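Local coordinates for T-cell surface glycoprotein CD1A1 antigen (Gallus gallus, PDB 3JVG) that probably presents lipid antigens to T cells, as other CD1 molecules do, with an MHC-I-like antigen-binding domain carried on an immunoglobulin C1-set domain, at residues P183-F188 against R269-P274; T204-R209 against L239-R244. One frame throughout, in Å; residues are numbered along the deposited sequence.

Interaction 1 of 2, residues P183-F188 against R269-P274; sequences PMAVVF and RSLLVP
Ala185 meets both Leu271 and Val273, and the contact is built on apolar side chains. The CB of Ala185 lies 3.9 Å from Leu271 CD2 and 3.9 Å from Val273 CG2. Leu271 CD2 also reaches the ring of Pro183, where it comes within 4.1 Å of CG. Val187 and Val273 pass alongside, pointing opposite ways, with Val187 CG2 3.9 Å from Val273 CG1. Both valines have CG1 anti to the backbone N (chi1 168° in Val187). In Val273 this splits the methyls: CG1 goes to Val187 and CG2 to Ala185.

A second group of contacts sets methyls against carbonyl oxygens. Leu271 CD2 lies 3.6 Å from Pro183 O, and Val187 CG2 lies 3.6 Å from Val273 O. No hydrogen bond joins the two segments.

The strand axes run nearly parallel, 20° apart, with a closest approach of 7.0 Å. This is face-to-face packing of the immunoglobulin beta sandwich. Strands 184-191 and 271-274 are the first and last of the domain, and each is an edge strand of its own sheet within the chain. Strand 184-191 bonds to strand 197-206, and strand 271-274 to strand 257-262. Val187 also touches Cys259, of the disulfide with Cys201, and Trp215 on strand 212-217.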
ATOM      1  N   PRO A 183     -19.275  -1.477  -5.865  1.00 19.27           N
ATOM      2  CA  PRO A 183     -18.912  -0.128  -6.386  1.00 19.27           C
ATOM      3  C   PRO A 183     -20.131   0.796  -6.540  1.00 21.69           C
ATOM      4  O   PRO A 183     -21.254   0.331  -6.826  1.00 20.95           O
ATOM      5  CB  PRO A 183     -18.315  -0.421  -7.781  1.00 18.68           C
ATOM      6  CG  PRO A 183     -18.936  -1.751  -8.196  1.00 19.24           C
ATOM      7  CD  PRO A 183     -19.130  -2.547  -6.877  1.00 19.41           C
ATOM      8  N   MET A 184     -19.904   2.092  -6.315  1.00 23.36           N
ATOM      9  CA  MET A 184     -20.843   3.116  -6.742  1.00 25.74           C
ATOM     10  C   MET A 184     -20.134   3.960  -7.795  1.00 25.63           C
ATOM     11  O   MET A 184     -18.921   4.226  -7.698  1.00 25.01           O
ATOM     12  CB  MET A 184     -21.288   3.946  -5.553  1.00 28.45           C
ATOM     13  CG  MET A 184     -22.066   3.108  -4.497  1.00 32.40           C
ATOM     14  SD  MET A 184     -22.502   3.852  -2.868  1.00 45.32           S
ATOM     15  CE  MET A 184     -20.988   4.644  -2.325  1.00 37.97           C
ATOM     16  N   ALA A 185     -20.870   4.351  -8.822  1.00 26.07           N
ATOM     17  CA  ALA A 185     -20.270   5.068  -9.958  1.00 25.64           C
ATOM     18  C   ALA A 185     -21.092   6.272 -10.394  1.00 26.92           C
ATOM     19  O   ALA A 185     -22.296   6.173 -10.474  1.00 27.51           O
ATOM     20  CB  ALA A 185     -20.100   4.120 -11.110  1.00 25.58           C
ATOM     21  N   VAL A 186     -20.430   7.402 -10.640  1.00 27.23           N
ATOM     22  CA  VAL A 186     -21.033   8.543 -11.322  1.00 29.58           C
ATOM     23  C   VAL A 186     -20.231   8.908 -12.601  1.00 30.19           C
ATOM     24  O   VAL A 186     -18.999   8.668 -12.682  1.00 28.03           O
ATOM     25  CB  VAL A 186     -21.157   9.809 -10.431  1.00 31.18           C
ATOM     26  CG1 VAL A 186     -22.128   9.580  -9.290  1.00 32.28           C
ATOM     27  CG2 VAL A 186     -19.781  10.246  -9.912  1.00 29.08           C
ATOM     28  N   VAL A 187     -20.942   9.471 -13.585  1.00 31.13           N
ATOM     29  CA  VAL A 187     -20.334   9.998 -14.809  1.00 31.95           C
ATOM     30  C   VAL A 187     -20.696  11.474 -14.972  1.00 34.91           C
ATOM     31  O   VAL A 187     -21.833  11.860 -14.773  1.00 36.70           O
ATOM     32  CB  VAL A 187     -20.787   9.196 -16.037  1.00 32.70           C
ATOM     33  CG1 VAL A 187     -20.404   9.902 -17.349  1.00 31.84           C
ATOM     34  CG2 VAL A 187     -20.168   7.821 -16.007  1.00 27.66           C
ATOM     35  N   PHE A 188     -19.724  12.307 -15.295  1.00 36.11           N
ATOM     36  CA  PHE A 188     -19.995  13.714 -15.551  1.00 40.87           C
ATOM     37  C   PHE A 188     -18.978  14.170 -16.580  1.00 42.69           C
ATOM     38  O   PHE A 188     -18.027  13.453 -16.865  1.00 41.41           O
ATOM     39  CB  PHE A 188     -19.898  14.558 -14.276  1.00 41.20           C
ATOM     40  CG  PHE A 188     -18.585  14.422 -13.552  1.00 40.78           C
ATOM     41  CD1 PHE A 188     -18.398  13.414 -12.594  1.00 39.86           C
ATOM     42  CD2 PHE A 188     -17.529  15.276 -13.832  1.00 42.55           C
ATOM     43  CE1 PHE A 188     -17.167  13.277 -11.897  1.00 38.64           C
ATOM     44  CE2 PHE A 188     -16.295  15.147 -13.149  1.00 42.88           C
ATOM     45  CZ  PHE A 188     -16.115  14.153 -12.175  1.00 38.02           C
ATOM     46  N   ARG A 269     -22.604  -9.605 -14.078  1.00 48.48           N
ATOM     47  CA  ARG A 269     -23.571  -8.527 -14.203  1.00 47.62           C
ATOM     48  C   ARG A 269     -22.785  -7.260 -13.910  1.00 44.45           C
ATOM     49  O   ARG A 269     -22.009  -7.214 -12.976  1.00 44.37           O
ATOM     50  CB  ARG A 269     -24.732  -8.756 -13.227  1.00 49.20           C
ATOM     51  CG  ARG A 269     -25.943  -7.843 -13.366  1.00 52.37           C
ATOM     52  CD  ARG A 269     -25.756  -6.521 -12.582  1.00 55.02           C
ATOM     53  N   SER A 270     -22.910  -6.244 -14.735  1.00 42.59           N
ATOM     54  CA  SER A 270     -22.109  -5.048 -14.488  1.00 39.59           C
ATOM     55  C   SER A 270     -22.920  -3.774 -14.279  1.00 38.35           C
ATOM     56  O   SER A 270     -24.086  -3.697 -14.654  1.00 39.19           O
ATOM     57  CB  SER A 270     -21.054  -4.851 -15.578  1.00 39.43           C
ATOM     58  OG  SER A 270     -21.605  -5.069 -16.859  1.00 39.70           O
ATOM     59  N   LEU A 271     -22.277  -2.806 -13.645  1.00 35.49           N
ATOM     60  CA  LEU A 271     -22.792  -1.467 -13.470  1.00 35.37           C
ATOM     61  C   LEU A 271     -22.700  -0.716 -14.807  1.00 35.63           C
ATOM     62  O   LEU A 271     -21.616  -0.647 -15.425  1.00 33.89           O
ATOM     63  CB  LEU A 271     -21.914  -0.749 -12.456  1.00 34.58           C
ATOM     64  CG  LEU A 271     -22.558   0.004 -11.310  1.00 35.11           C
ATOM     65  CD1 LEU A 271     -23.402  -1.017 -10.568  1.00 37.75           C
ATOM     66  CD2 LEU A 271     -21.497   0.579 -10.423  1.00 29.39           C
ATOM     67  N   LEU A 272     -23.826  -0.173 -15.262  1.00 36.60           N
ATOM     68  CA  LEU A 272     -23.827   0.596 -16.487  1.00 37.77           C
ATOM     69  C   LEU A 272     -24.324   2.032 -16.238  1.00 37.99           C
ATOM     70  O   LEU A 272     -25.499   2.237 -15.936  1.00 39.97           O
ATOM     71  CB  LEU A 272     -24.633  -0.147 -17.554  1.00 38.59           C
ATOM     72  CG  LEU A 272     -24.287   0.402 -18.928  1.00 43.26           C
ATOM     73  CD1 LEU A 272     -22.856   0.000 -19.336  1.00 43.54           C
ATOM     74  CD2 LEU A 272     -25.338  -0.003 -19.997  1.00 45.96           C
ATOM     75  N   VAL A 273     -23.422   3.008 -16.359  1.00 36.52           N
ATOM     76  CA  VAL A 273     -23.740   4.417 -16.109  1.00 37.04           C
ATOM     77  C   VAL A 273     -23.610   5.329 -17.367  1.00 38.59           C
ATOM     78  O   VAL A 273     -22.499   5.728 -17.749  1.00 37.51           O
ATOM     79  CB  VAL A 273     -22.914   4.988 -14.954  1.00 35.78           C
ATOM     80  CG1 VAL A 273     -23.494   6.344 -14.522  1.00 38.03           C
ATOM     81  CG2 VAL A 273     -22.901   3.997 -13.781  1.00 35.17           C
ATOM     82  N   PRO A 274     -24.760   5.677 -17.988  1.00 40.51           N
ATOM     83  CA  PRO A 274     -24.808   6.479 -19.194  1.00 42.14           C
ATOM     84  C   PRO A 274     -24.324   7.909 -18.967  1.00 42.96           C
ATOM     85  O   PRO A 274     -24.557   8.483 -17.896  1.00 42.06           O
ATOM     86  CB  PRO A 274     -26.301   6.478 -19.555  1.00 43.99           C
ATOM     87  CG  PRO A 274     -27.000   6.329 -18.284  1.00 44.11           C
ATOM     88  CD  PRO A 274     -26.118   5.418 -17.461  1.00 42.40           C
TER

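Interaction 2 of 2, residues T204-R209 against L239-R244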
ATOM      1  N   THR A 204     -16.375   4.543  -6.635  1.00 19.39           N
ATOM      2  CA  THR A 204     -15.867   4.386  -5.267  1.00 18.61           C
ATOM      3  C   THR A 204     -16.579   3.266  -4.494  1.00 18.66           C
ATOM      4  O   THR A 204     -17.525   2.593  -5.010  1.00 18.62           O
ATOM      5  CB  THR A 204     -15.947   5.771  -4.529  1.00 20.78           C
ATOM      6  OG1 THR A 204     -15.161   5.767  -3.300  1.00 19.25           O
ATOM      7  CG2 THR A 204     -17.415   6.189  -4.329  1.00 20.75           C
ATOM      8  N   SER A 205     -16.102   3.049  -3.266  1.00 18.10           N
ATOM      9  CA  SER A 205     -16.708   2.114  -2.343  1.00 18.18           C
ATOM     10  C   SER A 205     -16.474   0.628  -2.641  1.00 18.12           C
ATOM     11  O   SER A 205     -17.084  -0.186  -1.991  1.00 19.32           O
ATOM     12  CB  SER A 205     -18.217   2.340  -2.242  1.00 19.27           C
ATOM     13  OG  SER A 205     -18.448   3.654  -1.778  1.00 22.73           O
ATOM     14  N   PHE A 206     -15.599   0.247  -3.564  1.00 17.16           N
ATOM     15  CA  PHE A 206     -15.576  -1.163  -3.898  1.00 17.18           C
ATOM     16  C   PHE A 206     -14.524  -1.886  -3.094  1.00 16.97           C
ATOM     17  O   PHE A 206     -13.471  -1.330  -2.748  1.00 17.23           O
ATOM     18  CB  PHE A 206     -15.457  -1.424  -5.413  1.00 17.22           C
ATOM     19  CG  PHE A 206     -14.275  -0.766  -6.055  1.00 16.89           C
ATOM     20  CD1 PHE A 206     -14.337   0.561  -6.485  1.00 16.94           C
ATOM     21  CD2 PHE A 206     -13.089  -1.456  -6.216  1.00 16.91           C
ATOM     22  CE1 PHE A 206     -13.229   1.159  -7.031  1.00 16.92           C
ATOM     23  CE2 PHE A 206     -11.976  -0.875  -6.829  1.00 16.89           C
ATOM     24  CZ  PHE A 206     -12.044   0.430  -7.216  1.00 16.89           C
ATOM     25  N   TYR A 207     -14.831  -3.126  -2.779  1.00 17.43           N
ATOM     26  CA  TYR A 207     -13.877  -4.061  -2.202  1.00 17.61           C
ATOM     27  C   TYR A 207     -14.351  -5.434  -2.647  1.00 18.48           C
ATOM     28  O   TYR A 207     -15.564  -5.709  -2.608  1.00 19.01           O
ATOM     29  CB  TYR A 207     -13.858  -3.983  -0.658  1.00 17.70           C
ATOM     30  CG  TYR A 207     -12.747  -4.857  -0.082  1.00 18.77           C
ATOM     31  CD1 TYR A 207     -11.450  -4.343   0.085  1.00 17.71           C
ATOM     32  CD2 TYR A 207     -12.973  -6.203   0.221  1.00 19.01           C
ATOM     33  CE1 TYR A 207     -10.454  -5.114   0.586  1.00 18.29           C
ATOM     34  CE2 TYR A 207     -11.954  -7.007   0.725  1.00 19.65           C
ATOM     35  CZ  TYR A 207     -10.703  -6.445   0.911  1.00 19.59           C
ATOM     36  OH  TYR A 207      -9.686  -7.169   1.406  1.00 20.11           O
ATOM     37  N   PRO A 208     -13.412  -6.305  -3.070  1.00 18.96           N
ATOM     38  CA  PRO A 208     -11.935  -6.178  -3.147  1.00 18.84           C
ATOM     39  C   PRO A 208     -11.434  -5.306  -4.318  1.00 18.36           C
ATOM     40  O   PRO A 208     -12.209  -4.889  -5.169  1.00 18.13           O
ATOM     41  CB  PRO A 208     -11.475  -7.639  -3.350  1.00 20.65           C
ATOM     42  CG  PRO A 208     -12.644  -8.296  -4.070  1.00 20.83           C
ATOM     43  CD  PRO A 208     -13.882  -7.632  -3.534  1.00 20.18           C
ATOM     44  N   ARG A 209     -10.127  -5.097  -4.358  1.00 18.48           N
ATOM     45  CA  ARG A 209      -9.467  -4.149  -5.240  1.00 19.04           C
ATOM     46  C   ARG A 209      -9.599  -4.412  -6.774  1.00 18.87           C
ATOM     47  O   ARG A 209      -9.724  -3.454  -7.511  1.00 20.13           O
ATOM     48  CB  ARG A 209      -8.000  -4.034  -4.800  1.00 20.08           C
ATOM     49  CG  ARG A 209      -7.230  -2.850  -5.421  1.00 24.14           C
ATOM     50  CD  ARG A 209      -5.767  -2.865  -4.891  1.00 30.58           C
ATOM     51  NE  ARG A 209      -5.116  -1.556  -4.936  1.00 35.79           N
ATOM     52  CZ  ARG A 209      -4.331  -1.158  -5.936  1.00 40.53           C
ATOM     53  NH1 ARG A 209      -4.108  -1.983  -6.959  1.00 38.47           N
ATOM     54  NH2 ARG A 209      -3.759   0.056  -5.910  1.00 41.21           N
ATOM     55  N   LEU A 239     -11.024   0.681   4.076  1.00 17.55           N
ATOM     56  CA  LEU A 239     -10.677  -0.462   3.223  1.00 17.15           C
ATOM     57  C   LEU A 239     -11.668  -0.768   2.058  1.00 16.93           C
ATOM     58  O   LEU A 239     -12.190  -1.902   1.897  1.00 17.12           O
ATOM     59  CB  LEU A 239     -10.395  -1.715   4.081  1.00 17.66           C
ATOM     60  CG  LEU A 239      -9.674  -2.874   3.325  1.00 17.71           C
ATOM     61  CD1 LEU A 239      -8.328  -2.470   2.725  1.00 20.58           C
ATOM     62  CD2 LEU A 239      -9.547  -4.088   4.225  1.00 18.94           C
ATOM     63  N   THR A 240     -11.908   0.269   1.254  1.00 16.77           N
ATOM     64  CA  THR A 240     -12.584   0.138  -0.017  1.00 16.64           C
ATOM     65  C   THR A 240     -11.692   0.971  -0.888  1.00 16.50           C
ATOM     66  O   THR A 240     -10.726   1.546  -0.373  1.00 16.63           O
ATOM     67  CB  THR A 240     -14.015   0.706  -0.001  1.00 17.03           C
ATOM     68  OG1 THR A 240     -14.021   2.099   0.335  1.00 17.39           O
ATOM     69  CG2 THR A 240     -14.892  -0.065   0.984  1.00 17.51           C
ATOM     70  N   TYR A 241     -12.005   1.037  -2.178  1.00 16.45           N
ATOM     71  CA  TYR A 241     -11.151   1.632  -3.166  1.00 16.54           C
ATOM     72  C   TYR A 241     -11.947   2.566  -4.088  1.00 16.80           C
ATOM     73  O   TYR A 241     -13.203   2.523  -4.127  1.00 16.91           O
ATOM     74  CB  TYR A 241     -10.483   0.535  -3.968  1.00 16.54           C
ATOM     75  CG  TYR A 241      -9.500  -0.304  -3.129  1.00 16.68           C
ATOM     76  CD1 TYR A 241      -8.204   0.166  -2.885  1.00 17.04           C
ATOM     77  CD2 TYR A 241      -9.882  -1.528  -2.574  1.00 16.74           C
ATOM     78  CE1 TYR A 241      -7.268  -0.574  -2.146  1.00 17.44           C
ATOM     79  CE2 TYR A 241      -8.967  -2.306  -1.793  1.00 17.16           C
ATOM     80  CZ  TYR A 241      -7.663  -1.803  -1.566  1.00 18.53           C
ATOM     81  OH  TYR A 241      -6.714  -2.498  -0.818  1.00 18.13           O
ATOM     82  N   GLN A 242     -11.190   3.400  -4.834  1.00 17.17           N
ATOM     83  CA  GLN A 242     -11.743   4.374  -5.724  1.00 18.10           C
ATOM     84  C   GLN A 242     -10.926   4.351  -6.945  1.00 19.22           C
ATOM     85  O   GLN A 242      -9.706   4.138  -6.873  1.00 19.93           O
ATOM     86  CB  GLN A 242     -11.601   5.799  -5.194  1.00 18.83           C
ATOM     87  CG  GLN A 242     -12.289   6.104  -3.923  1.00 22.14           C
ATOM     88  CD  GLN A 242     -12.684   7.603  -3.814  1.00 22.25           C
ATOM     89  OE1 GLN A 242     -12.858   8.325  -4.822  1.00 22.68           O
ATOM     90  NE2 GLN A 242     -12.802   8.060  -2.584  1.00 20.55           N
ATOM     91  N   LEU A 243     -11.590   4.643  -8.063  1.00 20.08           N
ATOM     92  CA  LEU A 243     -10.944   4.694  -9.377  1.00 22.78           C
ATOM     93  C   LEU A 243     -11.580   5.837 -10.160  1.00 23.71           C
ATOM     94  O   LEU A 243     -12.784   6.035 -10.041  1.00 24.43           O
ATOM     95  CB  LEU A 243     -11.210   3.403 -10.189  1.00 21.69           C
ATOM     96  CG  LEU A 243     -10.031   2.706 -10.889  1.00 25.65           C
ATOM     97  CD1 LEU A 243     -10.441   1.815 -12.067  1.00 27.34           C
ATOM     98  CD2 LEU A 243      -8.911   3.644 -11.324  1.00 24.77           C
ATOM     99  N   ARG A 244     -10.798   6.538 -10.992  1.00 24.81           N
ATOM    100  CA  ARG A 244     -11.381   7.414 -12.002  1.00 26.96           C
ATOM    101  C   ARG A 244     -10.864   7.049 -13.388  1.00 26.44           C
ATOM    102  O   ARG A 244      -9.696   6.747 -13.547  1.00 27.11           O
ATOM    103  CB  ARG A 244     -11.113   8.912 -11.718  1.00 29.15           C
ATOM    104  CG  ARG A 244     -11.511   9.383 -10.291  1.00 32.58           C
ATOM    105  CD  ARG A 244     -11.709  10.892 -10.144  1.00 38.07           C
ATOM    106  NE  ARG A 244     -10.474  11.684 -10.164  1.00 43.04           N
ATOM    107  CZ  ARG A 244      -9.609  11.795  -9.147  1.00 43.12           C
ATOM    108  NH1 ARG A 244      -9.823  11.127  -8.008  1.00 39.96           N
ATOM    109  NH2 ARG A 244      -8.513  12.561  -9.284  1.00 41.73           N
TER
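Phe206 CG sits between its backbone N and carbonyl carbon (chi1 55°), which brings the ring against Tyr241, with one face toward CB and the carbonyl carbon. Tyr241 CG is anti to its own carbonyl carbon (chi1 -66°), which swings the ring toward Arg209. Tyr241 CB makes a CH-pi contact, 3.8 Å from the Phe206 ring centroid. The Arg209 chain runs extended from CG to NE across the Tyr241 ring. Its CG lies 3.8 Å above the ring centre, almost on the normal. The guanidinium plane is 88° from the ring plane.

A G1 beta bulge, with Ser205 and Phe206 opposite Tyr241, ends strand 197-206 of the immunoglobulin C1-set domain. Tyr241 N gives a 2.8 Å hydrogen bond to Phe206 O. The return bond, from Phe206 N to Tyr241 O, is weak at 3.4 Å.

Tyr207 lies beside Tyr241, with CD1 3.7 Å from Tyr241 CE2. Its CE1 packs on Leu239 CG at 3.6 Å. Both tyrosine hydroxyls bond to the carboxylate of Asp32. Thr204 runs alongside Gln242, OG1 against CG at 3.0 Å. Thr204 OG1 and Gln242 NE2 each bond to the backbone of another protein chain and to Asn236.

Both interactions belong to the immunoglobulin domain, but they join different elements. Interaction 1 packs the two sheets together near the surface and rests on apolar side chains, with no hydrogen bond between its segments. Interaction 2 is buried. It joins neighbouring strands of one sheet and combines backbone bonds, aromatic packing and an arginine chain. Interaction 2 also reaches toward the MHC-I-like domain through Asp32. Both touch another protein chain, interaction 1 by packing and interaction 2 also by hydrogen bonds. They meet directly, since strands 184-191 and 197-206 are sheet neighbours. Met184 N lies 2.8 Å from Thr204 O, a probable hydrogen bond, and Pro183 packs on Phe206.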